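Transcriptional regulator, putative (Vibrio cholerae O1 biovar eltor str. N16961, PDB 3BJN) probably represses transcription as an IclR-type regulator, of which this chain is the C-terminal, GAF-like domain, lacking the DNA-binding part. Local coordinates at residues L19-Q23 / S44-M49; L22-E28 / R153-V158; Q62-R66 / I85-E91; G120-A126 / I138-A144. All blocks are in the same frame, centred on the assembly; numbering follows the deposited sequence. Where two conformers were deposited one is given.

All four contacts belong to one IclR C-terminal domain, an antiparallel sheet with helices on both faces. Interaction 4 is its core. It pairs two neighbouring inner strands through backbone bonds and touches interactions 1 and 2 through Ile138, Val140, Ile124 and Ala126. Interactions 1 and 2 share helix 12-26 and the residues Leu22 and Gln23, and their centres lie about 9 Å apart. Interaction 1 ties the helix to the end of strand 39-45 by polar side chains and water. Interaction 2 sets it against helix 144-163, apolar on the inner side and polar on the outer. Interaction 3 stands about 27 Å from interaction 1, centre to centre, and is mainly apolar, with one long salt bridge at its margin.

Interaction 1: residues L19-Q23 / S44-M49; sequences LSRLQ and SQRESM
Gln23 and Arg46 meet with amide and guanidinium planes 87° apart, where helix 12-26 of the IclR C-terminal, GAF-like domain packs beside the end of strand 39-45. Gln23 reaches out as an extended chain, its CG anti to the backbone N (chi1 173°). Arg46 instead curls at chi2 and chi3, which folds its guanidinium back over the helix. In the conformer given, NE of Arg46 donates to OE1 of Gln23 at 3.1 Å. The oxygen lies in the guanidinium plane, but the donor sits above the carbonyl plane of the amide. A weak bond from NH2 reaches the same oxygen. Ser20 lies over one guanidinium face, with its CB 3.6 Å from NH1 of Arg46. At the other end of the amide, NE2 of Gln23 donates to the backbone O of Glu47 at 2.9 Å, which would fix which end is O and which is N. The aliphatic part of Arg46 lies against Leu19, CG of Arg46 to CB of Leu19 3.7 Å, and CD1 of Leu19 touches OG of buried Ser44. Waters add to the polar part. One bridges OG of Ser20 and NH2 of Arg46, and another donates to OE1 of Gln23, 2.7 Å away, and to the backbone O of Arg46.

Interaction 2: residues L22-E28 / R153-V158; sequences LQKQTGE and RIILHV
Gln25 lies over the ring of His157, its CB 3.6 Å from the ring centroid and 8° off the normal, a CH-pi contact. Helices 12-26 and 144-163 pack side by side on one face of the GAF-like domain's sheet, touching strands 133-143 and 121-130. Segments 22-26 and 153-158 run nearly antiparallel, their axes 10.1 Å apart at closest approach. The tight part is mostly apolar. CD1 of Leu22 presses on CB of His157 at 3.6 Å, and CG2 of Thr26 passes the same side chain toward Ile154. Within 22-28, OG1 of Thr26 bonds back to the O of Leu22 and accepts from the N of Glu28, an ST turn. The outer side is polar and wet. Extended Arg153 sends NH1 to the backbone O of Gln25 at 2.9 Å, with a weak bond from NE. Waters link Gln25 O with NE2 of His157, and Gln25 OE1 with the backbone O of His157. ND1 of His157 bonds to Gln160. The carbonyl near the end of helix 12-26 thus meets a positive group, which probably favours the helix end electrostatically.

Interaction 3: residues Q62-R66 / I85-E91; sequences QPLLR and ILRYFGE
With chi1 at -72°, Phe89 has CG anti to its carbonyl carbon, and its ring swings toward Pro63 and Leu65. Leu65 places CG opposite its own backbone N (chi1 174°), sending both methyl groups to meet the end of helix 79-88. The two side chains run side by side, pointing opposite ways, with CD2 of Leu65 4.1 Å from CB of Phe89. CB of Pro63 touches CZ of Phe89 at 3.5 Å. CD1 of Leu65 meets CD2 of Leu86. It also lies 3.8 Å from CG of Glu91. On the inner side CD2 of Leu64 packs on CD1 of Ile85 at 3.9 Å. Leu64 is the central residue of an inverse gamma turn; its O is buried against CG2 of Ile85 and the Phe89 ring and has no polar partner. Outside, NH2 of Arg66 and OE2 of Glu91 form a long salt bridge of 3.7 Å, guanidinium and carboxylate planes 72° apart. OE1 of Glu91 bonds to NE1 of Trp98. Gly90, with positive phi, is C-prime of the Schellman motif closing the helix. The contact ties edge strand 61-63 to helix 79-88. Helix 67-76 packs on Leu64, Ile85 and Leu86, and helix 96-108 brings Trp98 against Leu65, Arg66 and Leu86.

Interaction 4: residues G120-A126 / I138-A144; sequences GVSGISA and ISVMAPA
Ser125 and Ser139 face each other as a non-hydrogen-bonded pair, CA atoms 4.2 Å apart, and in the conformers given their side chains make the bond the backbone does not. From Ser125, CB comes first: it lies 3.3 Å from OG of Ser139 and 3.5 Å from the O of Ile138. The OG then swings, anti to the carbonyl carbon (chi1 -46°), to OG of Ser139 at 2.8 Å; either hydroxyl could donate. Ser69 OG bonds to both hydroxyls, so a third serine completes a buried polar cluster on this face. Strands 121-130 and 133-143 form an antiparallel beta hairpin within the six-stranded sheet of this GAF-like domain, between strands 29-36 and 111-114. Three hydrogen-bonded pairs, Ser122 with Ala142, Ile124 with Val140 and Ala126 with Ile138, carry two bonds each. The bond from Ser122 N to Ala142 O is almost straight, 174° at the hydrogen. CA-H...O contacts lie between these pairs, such as Ser139 CA to Ile124 O. Ile124, Ala126, Val140 and Ala142 share the other face, which helix 144-163 covers through Ile154, Val158 and Val147. Leu22 of helix 12-26 also packs there, on Ile138 and Val140. At the far end Pro143 is the N-cap residue of helix 144-163. The N of Ala144 donates to the O of Gly120 at 2.8 Å, from above the carbonyl plane, and CB of Ala144 touches OG of Ser122.

Interaction 1: residues L19-Q23 / S44-M49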
loop_
_atom_site.group_PDB
_atom_site.type_symbol
_atom_site.label_atom_id
_atom_site.label_comp_id
_atom_site.label_asym_id
_atom_site.label_seq_id
_atom_site.Cartn_x
_atom_site.Cartn_y
_atom_site.Cartn_z
ATOM N N LEU A 19 -4.733 -8.993 -8.136
ATOM C CA LEU A 19 -4.766 -7.603 -8.645
ATOM C C LEU A 19 -5.688 -7.463 -9.845
ATOM O O LEU A 19 -6.374 -6.444 -10.024
ATOM C CB LEU A 19 -3.369 -7.133 -9.036
ATOM C CG LEU A 19 -2.399 -6.990 -7.866
ATOM C CD1 LEU A 19 -1.038 -6.653 -8.480
ATOM C CD2 LEU A 19 -2.852 -5.905 -6.875
ATOM N N SER A 20 -5.702 -8.491 -10.694
ATOM C CA SER A 20 -6.628 -8.489 -11.836
ATOM C C SER A 20 -8.082 -8.363 -11.362
ATOM O O SER A 20 -8.853 -7.505 -11.823
ATOM C CB SER A 20 -6.444 -9.770 -12.617
ATOM O OG SER A 20 -7.410 -9.885 -13.655
ATOM N N ARG A 21 -8.465 -9.218 -10.412
ATOM C CA ARG A 21 -9.831 -9.157 -9.873
ATOM C C ARG A 21 -10.122 -7.801 -9.221
ATOM O O ARG A 21 -11.198 -7.232 -9.402
ATOM C CB ARG A 21 -10.050 -10.282 -8.851
ATOM C CG ARG A 21 -11.464 -10.238 -8.285
ATOM C CD ARG A 21 -11.752 -11.476 -7.443
ATOM N NE ARG A 21 -10.955 -11.420 -6.221
ATOM C CZ ARG A 21 -11.267 -12.023 -5.072
ATOM N NH1 ARG A 21 -12.390 -12.733 -4.969
ATOM N NH2 ARG A 21 -10.450 -11.917 -4.027
ATOM N N LEU A 22 -9.157 -7.309 -8.442
ATOM C CA LEU A 22 -9.344 -6.071 -7.693
ATOM C C LEU A 22 -9.638 -4.920 -8.652
ATOM O O LEU A 22 -10.554 -4.120 -8.407
ATOM C CB LEU A 22 -8.081 -5.788 -6.899
ATOM C CG LEU A 22 -8.106 -4.493 -6.112
ATOM C CD1 LEU A 22 -9.345 -4.323 -5.189
ATOM C CD2 LEU A 22 -6.815 -4.528 -5.275
ATOM N N GLN A 23 -8.884 -4.835 -9.757
ATOM C CA GLN A 23 -9.194 -3.778 -10.741
ATOM C C GLN A 23 -10.554 -3.961 -11.398
ATOM O O GLN A 23 -11.260 -2.987 -11.650
ATOM C CB GLN A 23 -8.118 -3.696 -11.819
ATOM C CG GLN A 23 -8.468 -2.732 -12.962
ATOM C CD GLN A 23 -7.274 -2.569 -13.905
ATOM O OE1 GLN A 23 -6.768 -3.551 -14.454
ATOM N NE2 GLN A 23 -6.854 -1.346 -14.122
ATOM N N SER A 44 4.194 -5.504 -8.572
ATOM C CA SER A 44 3.240 -5.840 -9.617
ATOM C C SER A 44 2.171 -4.758 -9.641
ATOM O O SER A 44 1.739 -4.298 -8.594
ATOM C CB SER A 44 2.610 -7.201 -9.355
ATOM O OG SER A 44 1.733 -7.575 -10.438
ATOM N N GLN A 45 1.779 -4.338 -10.843
ATOM C CA GLN A 45 0.820 -3.248 -10.967
ATOM C C GLN A 45 -0.089 -3.466 -12.158
ATOM O O GLN A 45 0.387 -3.878 -13.227
ATOM C CB GLN A 45 1.570 -1.945 -11.164
ATOM C CG GLN A 45 0.699 -0.694 -11.196
ATOM C CD GLN A 45 1.533 0.525 -11.457
ATOM O OE1 GLN A 45 2.174 0.625 -12.505
ATOM N NE2 GLN A 45 1.582 1.431 -10.502
ATOM N N ARG A 46 -1.369 -3.156 -11.991
ATOM C CA ARG A 46 -2.339 -3.323 -13.077
ATOM C C ARG A 46 -2.275 -2.240 -14.166
ATOM O O ARG A 46 -2.538 -2.500 -15.334
ATOM C CB ARG A 46 -3.761 -3.492 -12.511
ATOM C CG ARG A 46 -3.938 -4.706 -11.768
ATOM C CD ARG A 46 -3.814 -5.840 -12.637
ATOM N NE ARG A 46 -4.771 -5.757 -13.725
ATOM C CZ ARG A 46 -4.891 -6.702 -14.636
ATOM N NH1 ARG A 46 -4.112 -7.763 -14.559
ATOM N NH2 ARG A 46 -5.793 -6.598 -15.610
ATOM N N GLU A 47 -1.920 -1.021 -13.822
ATOM C CA GLU A 47 -2.025 -0.014 -14.845
ATOM C C GLU A 47 -3.450 0.422 -15.128
ATOM O O GLU A 47 -4.402 -0.360 -15.308
ATOM C CB GLU A 47 -1.315 -0.432 -16.150
ATOM C CG GLU A 47 -2.198 -1.077 -17.260
ATOM C CD GLU A 47 -1.746 -0.688 -18.670
ATOM O OE1 GLU A 47 -2.380 -1.128 -19.662
ATOM O OE2 GLU A 47 -0.745 0.063 -18.797
ATOM N N SER A 48 -3.517 1.727 -15.250
ATOM C CA SER A 48 -4.743 2.522 -15.338
ATOM C C SER A 48 -5.330 2.371 -16.719
ATOM O O SER A 48 -4.624 2.481 -17.742
ATOM C CB SER A 48 -4.402 4.002 -15.097
ATOM O OG SER A 48 -5.527 4.842 -15.364
HETATM N N MSE A 49 -6.644 2.154 -16.744
HETATM C CA MSE A 49 -7.403 2.121 -17.993
HETATM C C MSE A 49 -8.017 3.485 -18.210
HETATM O O MSE A 49 -8.788 3.740 -19.152
HETATM C CB MSE A 49 -8.499 1.079 -17.911
HETATM C CG MSE A 49 -7.980 -0.327 -17.905
HETATM SE SE MSE A 49 -7.170 -0.749 -19.597
HETATM C CE MSE A 49 -5.438 -0.995 -19.008
HETATM O O HOH W 1 -7.291 -8.986 -16.758
HETATM O O HOH W 2 -8.583 1.069 -14.236
HETATM O O HOH W 3 -5.197 -3.531 -16.686
#

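Interaction 2: residues L22-E28 / R153-V158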
loop_
_atom_site.group_PDB
_atom_site.type_symbol
_atom_site.label_atom_id
_atom_site.label_comp_id
_atom_site.label_asym_id
_atom_site.label_seq_id
_atom_site.Cartn_x
_atom_site.Cartn_y
_atom_site.Cartn_z
ATOM N N LEU A 22 -9.157 -7.309 -8.442
ATOM C CA LEU A 22 -9.344 -6.071 -7.693
ATOM C C LEU A 22 -9.638 -4.920 -8.652
ATOM O O LEU A 22 -10.554 -4.120 -8.407
ATOM C CB LEU A 22 -8.081 -5.788 -6.899
ATOM C CG LEU A 22 -8.106 -4.493 -6.112
ATOM C CD1 LEU A 22 -9.345 -4.323 -5.189
ATOM C CD2 LEU A 22 -6.815 -4.528 -5.275
ATOM N N GLN A 23 -8.884 -4.835 -9.757
ATOM C CA GLN A 23 -9.194 -3.778 -10.741
ATOM C C GLN A 23 -10.554 -3.961 -11.398
ATOM O O GLN A 23 -11.260 -2.987 -11.650
ATOM C CB GLN A 23 -8.118 -3.696 -11.819
ATOM C CG GLN A 23 -8.468 -2.732 -12.962
ATOM C CD GLN A 23 -7.274 -2.569 -13.905
ATOM O OE1 GLN A 23 -6.768 -3.551 -14.454
ATOM N NE2 GLN A 23 -6.854 -1.346 -14.122
ATOM N N LYS A 24 -10.936 -5.211 -11.669
ATOM C CA LYS A 24 -12.264 -5.468 -12.273
ATOM C C LYS A 24 -13.442 -5.206 -11.298
ATOM O O LYS A 24 -14.572 -5.022 -11.772
ATOM C CB LYS A 24 -12.294 -6.894 -12.804
ATOM C CG LYS A 24 -11.395 -7.062 -14.015
ATOM C CD LYS A 24 -11.525 -8.488 -14.473
ATOM C CE LYS A 24 -10.348 -8.902 -15.297
ATOM N NZ LYS A 24 -10.643 -10.283 -15.800
ATOM N N GLN A 25 -13.162 -5.195 -9.982
ATOM C CA GLN A 25 -14.169 -4.926 -8.939
ATOM C C GLN A 25 -14.316 -3.436 -8.661
ATOM O O GLN A 25 -15.397 -2.958 -8.300
ATOM C CB GLN A 25 -13.751 -5.612 -7.644
ATOM C CG GLN A 25 -13.950 -7.139 -7.649
ATOM C CD GLN A 25 -13.383 -7.762 -6.416
ATOM O OE1 GLN A 25 -12.344 -7.335 -5.910
ATOM N NE2 GLN A 25 -14.064 -8.777 -5.905
ATOM N N THR A 26 -13.205 -2.702 -8.790
ATOM C CA THR A 26 -13.203 -1.281 -8.430
ATOM C C THR A 26 -13.138 -0.319 -9.597
ATOM O O THR A 26 -13.414 0.894 -9.434
ATOM C CB THR A 26 -11.974 -0.948 -7.525
ATOM O OG1 THR A 26 -10.770 -1.261 -8.242
ATOM C CG2 THR A 26 -12.005 -1.733 -6.218
ATOM N N GLY A 27 -12.665 -0.801 -10.746
ATOM C CA GLY A 27 -12.408 0.095 -11.889
ATOM C C GLY A 27 -11.231 1.015 -11.620
ATOM O O GLY A 27 -11.203 2.150 -12.118
ATOM N N GLU A 28 -10.283 0.546 -10.821
ATOM C CA GLU A 28 -9.089 1.358 -10.496
ATOM C C GLU A 28 -7.796 0.561 -10.642
ATOM O O GLU A 28 -7.791 -0.686 -10.615
ATOM C CB GLU A 28 -9.175 1.838 -9.033
ATOM C CG GLU A 28 -10.435 2.658 -8.705
ATOM C CD GLU A 28 -10.552 4.006 -9.443
ATOM O OE1 GLU A 28 -9.582 4.491 -10.073
ATOM O OE2 GLU A 28 -11.665 4.598 -9.400
ATOM N N ARG A 153 -16.416 0.847 -0.842
ATOM C CA ARG A 153 -16.233 -0.201 -1.848
ATOM C C ARG A 153 -14.756 -0.533 -2.043
ATOM O O ARG A 153 -14.370 -1.694 -2.035
ATOM C CB ARG A 153 -16.823 0.289 -3.179
ATOM C CG ARG A 153 -16.516 -0.561 -4.408
ATOM C CD ARG A 153 -17.001 0.200 -5.622
ATOM N NE ARG A 153 -16.961 -0.568 -6.877
ATOM C CZ ARG A 153 -17.286 -0.057 -8.058
ATOM N NH1 ARG A 153 -17.267 -0.841 -9.136
ATOM N NH2 ARG A 153 -17.650 1.219 -8.170
ATOM N N ILE A 154 -13.929 0.483 -2.219
ATOM C CA ILE A 154 -12.489 0.244 -2.399
ATOM C C ILE A 154 -11.860 -0.375 -1.165
ATOM O O ILE A 154 -11.113 -1.343 -1.270
ATOM C CB ILE A 154 -11.787 1.531 -2.837
ATOM C CG1 ILE A 154 -12.334 1.923 -4.232
ATOM C CG2 ILE A 154 -10.251 1.322 -2.846
ATOM C CD1 ILE A 154 -11.959 3.373 -4.647
ATOM N N ILE A 155 -12.164 0.181 0.013
ATOM C CA ILE A 155 -11.649 -0.416 1.277
ATOM C C ILE A 155 -11.986 -1.921 1.365
ATOM O O ILE A 155 -11.116 -2.750 1.581
ATOM C CB ILE A 155 -12.226 0.358 2.476
ATOM C CG1 ILE A 155 -11.627 1.771 2.521
ATOM C CG2 ILE A 155 -12.019 -0.435 3.817
ATOM C CD1 ILE A 155 -12.373 2.703 3.481
ATOM N N LEU A 156 -13.257 -2.274 1.166
ATOM C CA LEU A 156 -13.646 -3.684 1.303
ATOM C C LEU A 156 -12.908 -4.561 0.278
ATOM O O LEU A 156 -12.402 -5.634 0.623
ATOM C CB LEU A 156 -15.166 -3.858 1.232
ATOM C CG LEU A 156 -15.873 -3.294 2.474
ATOM C CD1 LEU A 156 -17.362 -3.349 2.200
ATOM C CD2 LEU A 156 -15.525 -4.039 3.792
ATOM N N HIS A 157 -12.809 -4.110 -0.977
ATOM C CA HIS A 157 -12.153 -4.926 -1.984
ATOM C C HIS A 157 -10.633 -5.039 -1.763
ATOM O O HIS A 157 -10.029 -6.089 -2.022
ATOM C CB HIS A 157 -12.445 -4.383 -3.397
ATOM C CG HIS A 157 -13.821 -4.707 -3.905
ATOM N ND1 HIS A 157 -14.371 -5.977 -3.837
ATOM C CD2 HIS A 157 -14.738 -3.925 -4.525
ATOM C CE1 HIS A 157 -15.587 -5.947 -4.386
ATOM N NE2 HIS A 157 -15.809 -4.728 -4.846
ATOM N N VAL A 158 -10.032 -3.981 -1.232
ATOM C CA VAL A 158 -8.591 -4.002 -0.919
ATOM C C VAL A 158 -8.314 -4.962 0.242
ATOM O O VAL A 158 -7.404 -5.789 0.179
ATOM C CB VAL A 158 -8.099 -2.556 -0.637
ATOM C CG1 VAL A 158 -6.733 -2.534 0.096
ATOM C CG2 VAL A 158 -8.014 -1.782 -1.948
HETATM O O HOH W 4 -17.797 -3.313 -6.152
HETATM O O HOH W 5 -10.444 -8.064 -4.149
#

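Interaction 3: residues Q62-R66 / I85-E91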
loop_
_atom_site.group_PDB
_atom_site.type_symbol
_atom_site.label_atom_id
_atom_site.label_comp_id
_atom_site.label_asym_id
_atom_site.label_seq_id
_atom_site.Cartn_x
_atom_site.Cartn_y
_atom_site.Cartn_z
ATOM N N GLN A 62 9.568 3.970 -3.979
ATOM C CA GLN A 62 9.332 5.281 -3.372
ATOM C C GLN A 62 9.794 5.219 -1.918
ATOM O O GLN A 62 9.716 4.165 -1.315
ATOM C CB GLN A 62 7.827 5.585 -3.371
ATOM C CG GLN A 62 7.235 5.946 -4.747
ATOM C CD GLN A 62 7.609 7.359 -5.192
ATOM O OE1 GLN A 62 7.427 8.334 -4.452
ATOM N NE2 GLN A 62 8.134 7.473 -6.409
ATOM N N PRO A 63 10.166 6.357 -1.320
ATOM C CA PRO A 63 10.494 6.276 0.106
ATOM C C PRO A 63 9.333 5.732 0.946
ATOM O O PRO A 63 8.159 6.043 0.690
ATOM C CB PRO A 63 10.783 7.746 0.480
ATOM C CG PRO A 63 11.149 8.402 -0.815
ATOM C CD PRO A 63 10.307 7.726 -1.851
ATOM N N LEU A 64 9.674 4.926 1.947
ATOM C CA LEU A 64 8.718 4.331 2.859
ATOM C C LEU A 64 8.408 5.353 3.941
ATOM O O LEU A 64 9.021 5.367 5.032
ATOM C CB LEU A 64 9.333 3.043 3.426
ATOM C CG LEU A 64 8.532 1.800 3.774
ATOM C CD1 LEU A 64 7.423 1.517 2.867
ATOM C CD2 LEU A 64 9.502 0.585 3.949
ATOM N N LEU A 65 7.464 6.250 3.623
ATOM C CA LEU A 65 7.226 7.417 4.476
ATOM C C LEU A 65 5.840 7.998 4.259
ATOM O O LEU A 65 5.092 8.157 5.226
ATOM C CB LEU A 65 8.289 8.497 4.232
ATOM C CG LEU A 65 8.162 9.878 4.912
ATOM C CD1 LEU A 65 8.356 9.674 6.408
ATOM C CD2 LEU A 65 9.181 10.860 4.372
ATOM N N ARG A 66 5.517 8.329 3.009
ATOM C CA ARG A 66 4.233 8.932 2.663
ATOM C C ARG A 66 3.298 7.921 2.000
ATOM O O ARG A 66 3.750 6.976 1.355
ATOM C CB ARG A 66 4.427 10.124 1.725
ATOM C CG ARG A 66 5.345 11.237 2.261
ATOM C CD ARG A 66 4.901 11.754 3.612
ATOM N NE ARG A 66 5.811 12.787 4.118
ATOM C CZ ARG A 66 5.898 13.174 5.394
ATOM N NH1 ARG A 66 5.131 12.619 6.330
ATOM N NH2 ARG A 66 6.766 14.116 5.734
ATOM N N ILE A 85 13.554 3.305 10.044
ATOM C CA ILE A 85 13.166 3.905 8.794
ATOM C C ILE A 85 12.726 5.351 9.029
ATOM O O ILE A 85 13.185 6.255 8.362
ATOM C CB ILE A 85 12.039 3.078 8.101
ATOM C CG1 ILE A 85 12.617 1.733 7.660
ATOM C CG2 ILE A 85 11.492 3.824 6.908
ATOM C CD1 ILE A 85 11.550 0.698 7.260
ATOM N N LEU A 86 11.856 5.568 10.008
ATOM C CA LEU A 86 11.333 6.921 10.243
ATOM C C LEU A 86 12.494 7.847 10.652
ATOM O O LEU A 86 12.539 9.007 10.222
ATOM C CB LEU A 86 10.241 6.906 11.314
ATOM C CG LEU A 86 8.884 6.379 10.816
ATOM C CD1 LEU A 86 7.869 6.547 11.924
ATOM C CD2 LEU A 86 8.426 7.096 9.574
ATOM N N ARG A 87 13.414 7.338 11.484
ATOM C CA ARG A 87 14.566 8.171 11.905
ATOM C C ARG A 87 15.467 8.555 10.719
ATOM O O ARG A 87 16.032 9.669 10.644
ATOM C CB ARG A 87 15.370 7.523 13.037
ATOM C CG ARG A 87 14.557 7.441 14.344
ATOM C CD ARG A 87 15.379 7.317 15.600
ATOM N NE ARG A 87 14.522 7.586 16.764
ATOM C CZ ARG A 87 13.976 6.651 17.541
ATOM N NH1 ARG A 87 14.199 5.357 17.303
ATOM N NH2 ARG A 87 13.202 7.015 18.559
ATOM N N TYR A 88 15.646 7.628 9.788
ATOM C CA TYR A 88 16.404 7.968 8.589
ATOM C C TYR A 88 15.778 9.146 7.850
ATOM O O TYR A 88 16.469 10.031 7.388
ATOM C CB TYR A 88 16.448 6.768 7.663
ATOM C CG TYR A 88 17.039 7.075 6.318
ATOM C CD1 TYR A 88 18.388 7.432 6.201
ATOM C CD2 TYR A 88 16.269 7.007 5.157
ATOM C CE1 TYR A 88 18.970 7.691 4.938
ATOM C CE2 TYR A 88 16.826 7.274 3.891
ATOM C CZ TYR A 88 18.188 7.612 3.801
ATOM O OH TYR A 88 18.721 7.867 2.541
ATOM N N PHE A 89 14.449 9.166 7.759
ATOM C CA PHE A 89 13.772 10.245 7.059
ATOM C C PHE A 89 13.531 11.474 7.939
ATOM O O PHE A 89 12.803 12.389 7.536
ATOM C CB PHE A 89 12.455 9.724 6.493
ATOM C CG PHE A 89 12.639 8.799 5.328
ATOM C CD1 PHE A 89 13.312 9.229 4.167
ATOM C CD2 PHE A 89 12.163 7.478 5.387
ATOM C CE1 PHE A 89 13.515 8.359 3.077
ATOM C CE2 PHE A 89 12.330 6.614 4.274
ATOM C CZ PHE A 89 13.018 7.046 3.138
ATOM N N GLY A 90 14.095 11.487 9.144
ATOM C CA GLY A 90 14.050 12.680 9.999
ATOM C C GLY A 90 12.749 12.851 10.779
ATOM O O GLY A 90 12.459 13.924 11.305
ATOM N N GLU A 91 11.993 11.769 10.892
ATOM C CA GLU A 91 10.772 11.742 11.675
ATOM C C GLU A 91 11.070 11.178 13.047
ATOM O O GLU A 91 11.999 10.378 13.213
ATOM C CB GLU A 91 9.712 10.879 10.990
ATOM C CG GLU A 91 9.254 11.402 9.628
ATOM C CD GLU A 91 8.461 12.728 9.706
ATOM O OE1 GLU A 91 7.638 12.914 10.635
ATOM O OE2 GLU A 91 8.661 13.578 8.813
#

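Interaction 4: residues G120-A126 / I138-A144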
loop_
_atom_site.group_PDB
_atom_site.type_symbol
_atom_site.label_atom_id
_atom_site.label_comp_id
_atom_site.label_asym_id
_atom_site.label_seq_id
_atom_site.Cartn_x
_atom_site.Cartn_y
_atom_site.Cartn_z
ATOM N N GLY A 120 -4.207 15.216 -5.737
ATOM C CA GLY A 120 -5.458 14.764 -6.368
ATOM C C GLY A 120 -5.603 13.256 -6.485
ATOM O O GLY A 120 -6.612 12.786 -7.014
ATOM N N VAL A 121 -4.594 12.523 -6.004
ATOM C CA VAL A 121 -4.620 11.041 -6.022
ATOM C C VAL A 121 -4.627 10.551 -4.584
ATOM O O VAL A 121 -3.885 11.099 -3.731
ATOM C CB VAL A 121 -3.397 10.449 -6.775
ATOM C CG1 VAL A 121 -3.561 8.907 -6.953
ATOM C CG2 VAL A 121 -3.214 11.092 -8.142
ATOM N N SER A 122 -5.478 9.546 -4.326
ATOM C CA SER A 122 -5.612 8.936 -2.986
ATOM C C SER A 122 -5.068 7.513 -3.014
ATOM O O SER A 122 -4.931 6.915 -4.105
ATOM C CB SER A 122 -7.087 8.946 -2.567
ATOM O OG SER A 122 -7.554 10.281 -2.414
ATOM N N GLY A 123 -4.723 6.982 -1.847
ATOM C CA GLY A 123 -4.333 5.587 -1.705
ATOM C C GLY A 123 -5.152 4.877 -0.649
ATOM O O GLY A 123 -5.493 5.468 0.379
ATOM N N ILE A 124 -5.466 3.606 -0.908
ATOM C CA ILE A 124 -6.127 2.745 0.095
ATOM C C ILE A 124 -5.360 1.429 0.102
ATOM O O ILE A 124 -5.157 0.828 -0.954
ATOM C CB ILE A 124 -7.645 2.521 -0.212
ATOM C CG1 ILE A 124 -8.375 3.861 -0.050
ATOM C CG2 ILE A 124 -8.212 1.478 0.755
ATOM C CD1 ILE A 124 -9.849 3.929 -0.558
ATOM N N SER A 125 -4.880 0.996 1.267
ATOM C CA SER A 125 -3.954 -0.139 1.294
ATOM C C SER A 125 -4.174 -1.036 2.495
ATOM O O SER A 125 -4.597 -0.574 3.560
ATOM C CB SER A 125 -2.497 0.333 1.269
ATOM O OG SER A 125 -2.301 1.328 0.285
ATOM N N ALA A 126 -3.902 -2.326 2.298
ATOM C CA ALA A 126 -4.012 -3.299 3.385
ATOM C C ALA A 126 -2.790 -4.215 3.385
ATOM O O ALA A 126 -2.230 -4.460 2.332
ATOM C CB ALA A 126 -5.316 -4.103 3.256
ATOM N N ILE A 138 -1.308 -4.636 -0.449
ATOM C CA ILE A 138 -2.099 -4.423 -1.677
ATOM C C ILE A 138 -2.657 -3.033 -1.593
ATOM O O ILE A 138 -3.123 -2.618 -0.524
ATOM C CB ILE A 138 -3.293 -5.432 -1.770
ATOM C CG1 ILE A 138 -2.765 -6.854 -2.015
ATOM C CG2 ILE A 138 -4.333 -4.960 -2.846
ATOM C CD1 ILE A 138 -2.176 -7.079 -3.410
ATOM N N SER A 139 -2.632 -2.304 -2.702
ATOM C CA SER A 139 -3.054 -0.916 -2.708
ATOM C C SER A 139 -3.871 -0.593 -3.950
ATOM O O SER A 139 -3.622 -1.170 -5.011
ATOM C CB SER A 139 -1.822 -0.018 -2.680
ATOM O OG SER A 139 -0.997 -0.306 -1.553
ATOM N N VAL A 140 -4.835 0.304 -3.791
ATOM C CA VAL A 140 -5.473 0.968 -4.927
ATOM C C VAL A 140 -5.035 2.422 -4.875
ATOM O O VAL A 140 -5.021 3.052 -3.795
ATOM C CB VAL A 140 -6.998 0.844 -4.871
ATOM C CG1 VAL A 140 -7.712 1.943 -5.726
ATOM C CG2 VAL A 140 -7.412 -0.590 -5.299
HETATM N N MSE A 141 -4.640 2.934 -6.038
HETATM C CA MSE A 141 -4.255 4.344 -6.235
HETATM C C MSE A 141 -5.265 4.906 -7.213
HETATM O O MSE A 141 -5.413 4.370 -8.316
HETATM C CB MSE A 141 -2.849 4.427 -6.840
HETATM C CG MSE A 141 -1.755 3.924 -5.923
HETATM SE SE MSE A 141 -1.530 1.986 -6.166
HETATM C CE MSE A 141 0.189 2.080 -7.084
ATOM N N ALA A 142 -5.981 5.961 -6.821
ATOM C CA ALA A 142 -7.134 6.391 -7.576
ATOM C C ALA A 142 -7.384 7.893 -7.350
ATOM O O ALA A 142 -7.057 8.419 -6.281
ATOM C CB ALA A 142 -8.356 5.581 -7.137
ATOM N N PRO A 143 -7.953 8.582 -8.362
ATOM C CA PRO A 143 -8.215 10.015 -8.224
ATOM C C PRO A 143 -9.162 10.257 -7.043
ATOM O O PRO A 143 -10.148 9.525 -6.882
ATOM C CB PRO A 143 -8.913 10.392 -9.552
ATOM C CG PRO A 143 -9.356 9.095 -10.147
ATOM C CD PRO A 143 -8.419 8.028 -9.643
ATOM N N ALA A 144 -8.888 11.283 -6.241
ATOM C CA ALA A 144 -9.792 11.622 -5.161
ATOM C C ALA A 144 -11.235 11.776 -5.681
ATOM O O ALA A 144 -12.187 11.460 -4.965
ATOM C CB ALA A 144 -9.316 12.886 -4.460
#